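Long-range contact in TIR protein (Paracoccus denitrificans PD1222, PDB 3H16), which is a bacterial protein with a TIR domain, the fold familiar from the cytoplasmic signalling domains of Toll-like and interleukin-1 receptors: residues His21-His27 / Glu49-Phe55. Numbering follows the deposited sequence.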
loop_
_atom_site.group_PDB
_atom_site.type_symbol
_atom_site.label_atom_id
_atom_site.label_comp_id
_atom_site.label_asym_id
_atom_site.label_seq_id
_atom_site.Cartn_x
_atom_site.Cartn_y
_atom_site.Cartn_z
ATOM N N HIS B 21 16.209 -16.003 3.440
ATOM C CA HIS B 21 15.488 -15.703 2.204
ATOM C C HIS B 21 14.733 -14.390 2.361
ATOM O O HIS B 21 14.309 -14.036 3.462
ATOM C CB HIS B 21 14.485 -16.811 1.862
ATOM C CG HIS B 21 15.109 -18.151 1.635
ATOM N ND1 HIS B 21 15.235 -19.093 2.633
ATOM C CD2 HIS B 21 15.643 -18.707 0.522
ATOM C CE1 HIS B 21 15.816 -20.173 2.144
ATOM N NE2 HIS B 21 16.073 -19.963 0.864
ATOM N N ASP B 22 14.572 -13.661 1.263
ATOM C CA ASP B 22 13.845 -12.409 1.335
ATOM C C ASP B 22 12.378 -12.699 1.065
ATOM O O ASP B 22 11.487 -12.213 1.771
ATOM C CB ASP B 22 14.345 -11.410 0.286
ATOM C CG ASP B 22 15.720 -10.821 0.614
ATOM O OD1 ASP B 22 15.889 -10.208 1.693
ATOM O OD2 ASP B 22 16.629 -10.958 -0.231
ATOM N N ILE B 23 12.145 -13.537 0.061
ATOM C CA ILE B 23 10.799 -13.848 -0.376
ATOM C C ILE B 23 10.564 -15.278 -0.807
ATOM O O ILE B 23 11.387 -15.870 -1.518
ATOM C CB ILE B 23 10.439 -12.977 -1.598
ATOM C CG1 ILE B 23 10.568 -11.494 -1.242
ATOM C CG2 ILE B 23 9.042 -13.318 -2.103
ATOM C CD1 ILE B 23 10.280 -10.568 -2.389
ATOM N N PHE B 24 9.432 -15.837 -0.383
ATOM C CA PHE B 24 9.046 -17.171 -0.828
ATOM C C PHE B 24 7.761 -16.919 -1.603
ATOM O O PHE B 24 6.998 -16.032 -1.240
ATOM C CB PHE B 24 8.805 -18.129 0.341
ATOM C CG PHE B 24 7.575 -17.836 1.144
ATOM C CD1 PHE B 24 7.636 -17.004 2.254
ATOM C CD2 PHE B 24 6.374 -18.471 0.851
ATOM C CE1 PHE B 24 6.524 -16.816 3.074
ATOM C CE2 PHE B 24 5.250 -18.289 1.665
ATOM C CZ PHE B 24 5.326 -17.461 2.783
ATOM N N ILE B 25 7.537 -17.664 -2.682
ATOM C CA ILE B 25 6.336 -17.474 -3.506
ATOM C C ILE B 25 5.336 -18.637 -3.483
ATOM O O ILE B 25 5.521 -19.636 -4.186
ATOM C CB ILE B 25 6.710 -17.227 -4.982
ATOM C CG1 ILE B 25 7.765 -16.134 -5.085
ATOM C CG2 ILE B 25 5.474 -16.827 -5.765
ATOM C CD1 ILE B 25 8.192 -15.834 -6.502
ATOM N N SER B 26 4.281 -18.502 -2.682
ATOM C CA SER B 26 3.237 -19.525 -2.590
ATOM C C SER B 26 2.433 -19.483 -3.895
ATOM O O SER B 26 2.051 -18.404 -4.364
ATOM C CB SER B 26 2.318 -19.234 -1.402
ATOM O OG SER B 26 1.330 -20.238 -1.259
ATOM N N HIS B 27 2.166 -20.645 -4.478
ATOM C CA HIS B 27 1.448 -20.697 -5.743
ATOM C C HIS B 27 0.947 -22.104 -6.038
ATOM O O HIS B 27 1.463 -23.086 -5.492
ATOM C CB HIS B 27 2.391 -20.300 -6.878
ATOM C CG HIS B 27 3.519 -21.271 -7.080
ATOM N ND1 HIS B 27 4.618 -21.319 -6.249
ATOM C CD2 HIS B 27 3.678 -22.278 -7.971
ATOM C CE1 HIS B 27 5.405 -22.313 -6.621
ATOM N NE2 HIS B 27 4.857 -22.910 -7.664
ATOM N N GLU B 49 16.425 -12.321 -2.945
ATOM C CA GLU B 49 16.807 -13.711 -2.740
ATOM C C GLU B 49 15.448 -14.414 -2.697
ATOM O O GLU B 49 14.662 -14.206 -1.768
ATOM C CB GLU B 49 17.550 -13.849 -1.414
ATOM C CG GLU B 49 18.402 -15.085 -1.293
ATOM C CD GLU B 49 17.581 -16.346 -1.302
ATOM O OE1 GLU B 49 16.577 -16.396 -0.561
ATOM O OE2 GLU B 49 17.940 -17.283 -2.043
ATOM N N VAL B 50 15.178 -15.240 -3.705
ATOM C CA VAL B 50 13.889 -15.907 -3.828
ATOM C C VAL B 50 13.881 -17.433 -3.890
ATOM O O VAL B 50 14.683 -18.034 -4.607
ATOM C CB VAL B 50 13.170 -15.417 -5.116
ATOM C CG1 VAL B 50 11.718 -15.872 -5.127
ATOM C CG2 VAL B 50 13.275 -13.916 -5.233
ATOM N N TRP B 51 12.966 -18.048 -3.140
ATOM C CA TRP B 51 12.784 -19.494 -3.193
ATOM C C TRP B 51 11.290 -19.762 -3.343
ATOM O O TRP B 51 10.458 -18.992 -2.859
ATOM C CB TRP B 51 13.391 -20.221 -1.972
ATOM C CG TRP B 51 12.802 -19.992 -0.618
ATOM C CD1 TRP B 51 12.252 -18.845 -0.148
ATOM C CD2 TRP B 51 12.834 -20.906 0.492
ATOM N NE1 TRP B 51 11.941 -18.980 1.186
ATOM C CE2 TRP B 51 12.288 -20.235 1.603
ATOM C CE3 TRP B 51 13.274 -22.227 0.653
ATOM C CZ2 TRP B 51 12.165 -20.837 2.864
ATOM C CZ3 TRP B 51 13.152 -22.829 1.907
ATOM C CH2 TRP B 51 12.599 -22.128 2.995
ATOM N N TYR B 52 10.956 -20.834 -4.053
ATOM C CA TYR B 52 9.561 -21.180 -4.308
ATOM C C TYR B 52 9.377 -22.617 -4.804
ATOM O O TYR B 52 8.250 -23.094 -4.915
ATOM C CB TYR B 52 8.986 -20.246 -5.369
ATOM C CG TYR B 52 9.706 -20.363 -6.692
ATOM C CD1 TYR B 52 10.932 -19.731 -6.890
ATOM C CD2 TYR B 52 9.187 -21.141 -7.728
ATOM C CE1 TYR B 52 11.631 -19.867 -8.087
ATOM C CE2 TYR B 52 9.877 -21.287 -8.935
ATOM C CZ TYR B 52 11.100 -20.644 -9.105
ATOM O OH TYR B 52 11.801 -20.770 -10.286
ATOM N N ASP B 53 10.469 -23.303 -5.112
ATOM C CA ASP B 53 10.363 -24.659 -5.614
ATOM C C ASP B 53 9.585 -25.602 -4.692
ATOM O O ASP B 53 8.800 -26.425 -5.165
ATOM C CB ASP B 53 11.748 -25.225 -5.885
ATOM C CG ASP B 53 11.690 -26.540 -6.615
ATOM O OD1 ASP B 53 11.135 -26.565 -7.733
ATOM O OD2 ASP B 53 12.192 -27.549 -6.068
ATOM N N ASP B 54 9.798 -25.486 -3.383
ATOM C CA ASP B 54 9.098 -26.334 -2.422
ATOM C C ASP B 54 7.865 -25.629 -1.899
ATOM O O ASP B 54 7.490 -25.789 -0.733
ATOM C CB ASP B 54 10.006 -26.693 -1.238
ATOM C CG ASP B 54 10.936 -27.867 -1.535
ATOM O OD1 ASP B 54 11.598 -28.334 -0.587
ATOM O OD2 ASP B 54 11.012 -28.325 -2.700
ATOM N N PHE B 55 7.235 -24.842 -2.763
ATOM C CA PHE B 55 6.051 -24.103 -2.373
ATOM C C PHE B 55 4.910 -24.224 -3.373
ATOM O O PHE B 55 3.953 -23.444 -3.326
ATOM C CB PHE B 55 6.412 -22.639 -2.147
ATOM C CG PHE B 55 7.282 -22.418 -0.945
ATOM C CD1 PHE B 55 6.736 -22.417 0.336
ATOM C CD2 PHE B 55 8.658 -22.234 -1.087
ATOM C CE1 PHE B 55 7.542 -22.238 1.458
ATOM C CE2 PHE B 55 9.478 -22.055 0.038
ATOM C CZ PHE B 55 8.918 -22.057 1.307
HETATM O O HOH W 1 2.784 -22.282 -0.972
#
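Start at F24, whose CB sits over the face of the F55 ring, 4.2 Å from its centroid, in a CH-pi contact; the two rings themselves meet obliquely. On the same face of the sheet, F24 CB packs 3.6 Å from W51 CD1, and L71 of helix 63-73 covers F24. Across the sheet, I25 CD1 lies 3.8 Å from V50 CG1, and the CB atoms of I25 and Y52 are equally close, on the side where Y52 meets helix 32-45. Between these layers the backbones run parallel: I23 N donates to E49 O (3.2 Å), W51 N to I23 O (3.1 Å) and I25 N to W51 O (3.2 Å). Beyond Y52, segment 49-55 leaves the strand in a short turn, closed by F55 N to Y52 O (3.0 Å), with the CA-to-CB bonds of D53 and D54 pointing away; at F55 one water joins S26 OG to F55 O. At the other end the H21 ring stacks face-to-face on the five-membered ring of W51, whose NE1 hydrogen-bonds to S74 OG. At this polar edge, D22 OD2 accepts from E49 N (3.0 Å), while its OD1 forms a salt bridge with R75. Linked through helix 32-45, strand 21-28 and the neighbouring edge strand 50-57 form the first beta-alpha-beta unit of the flavodoxin-like TIR fold.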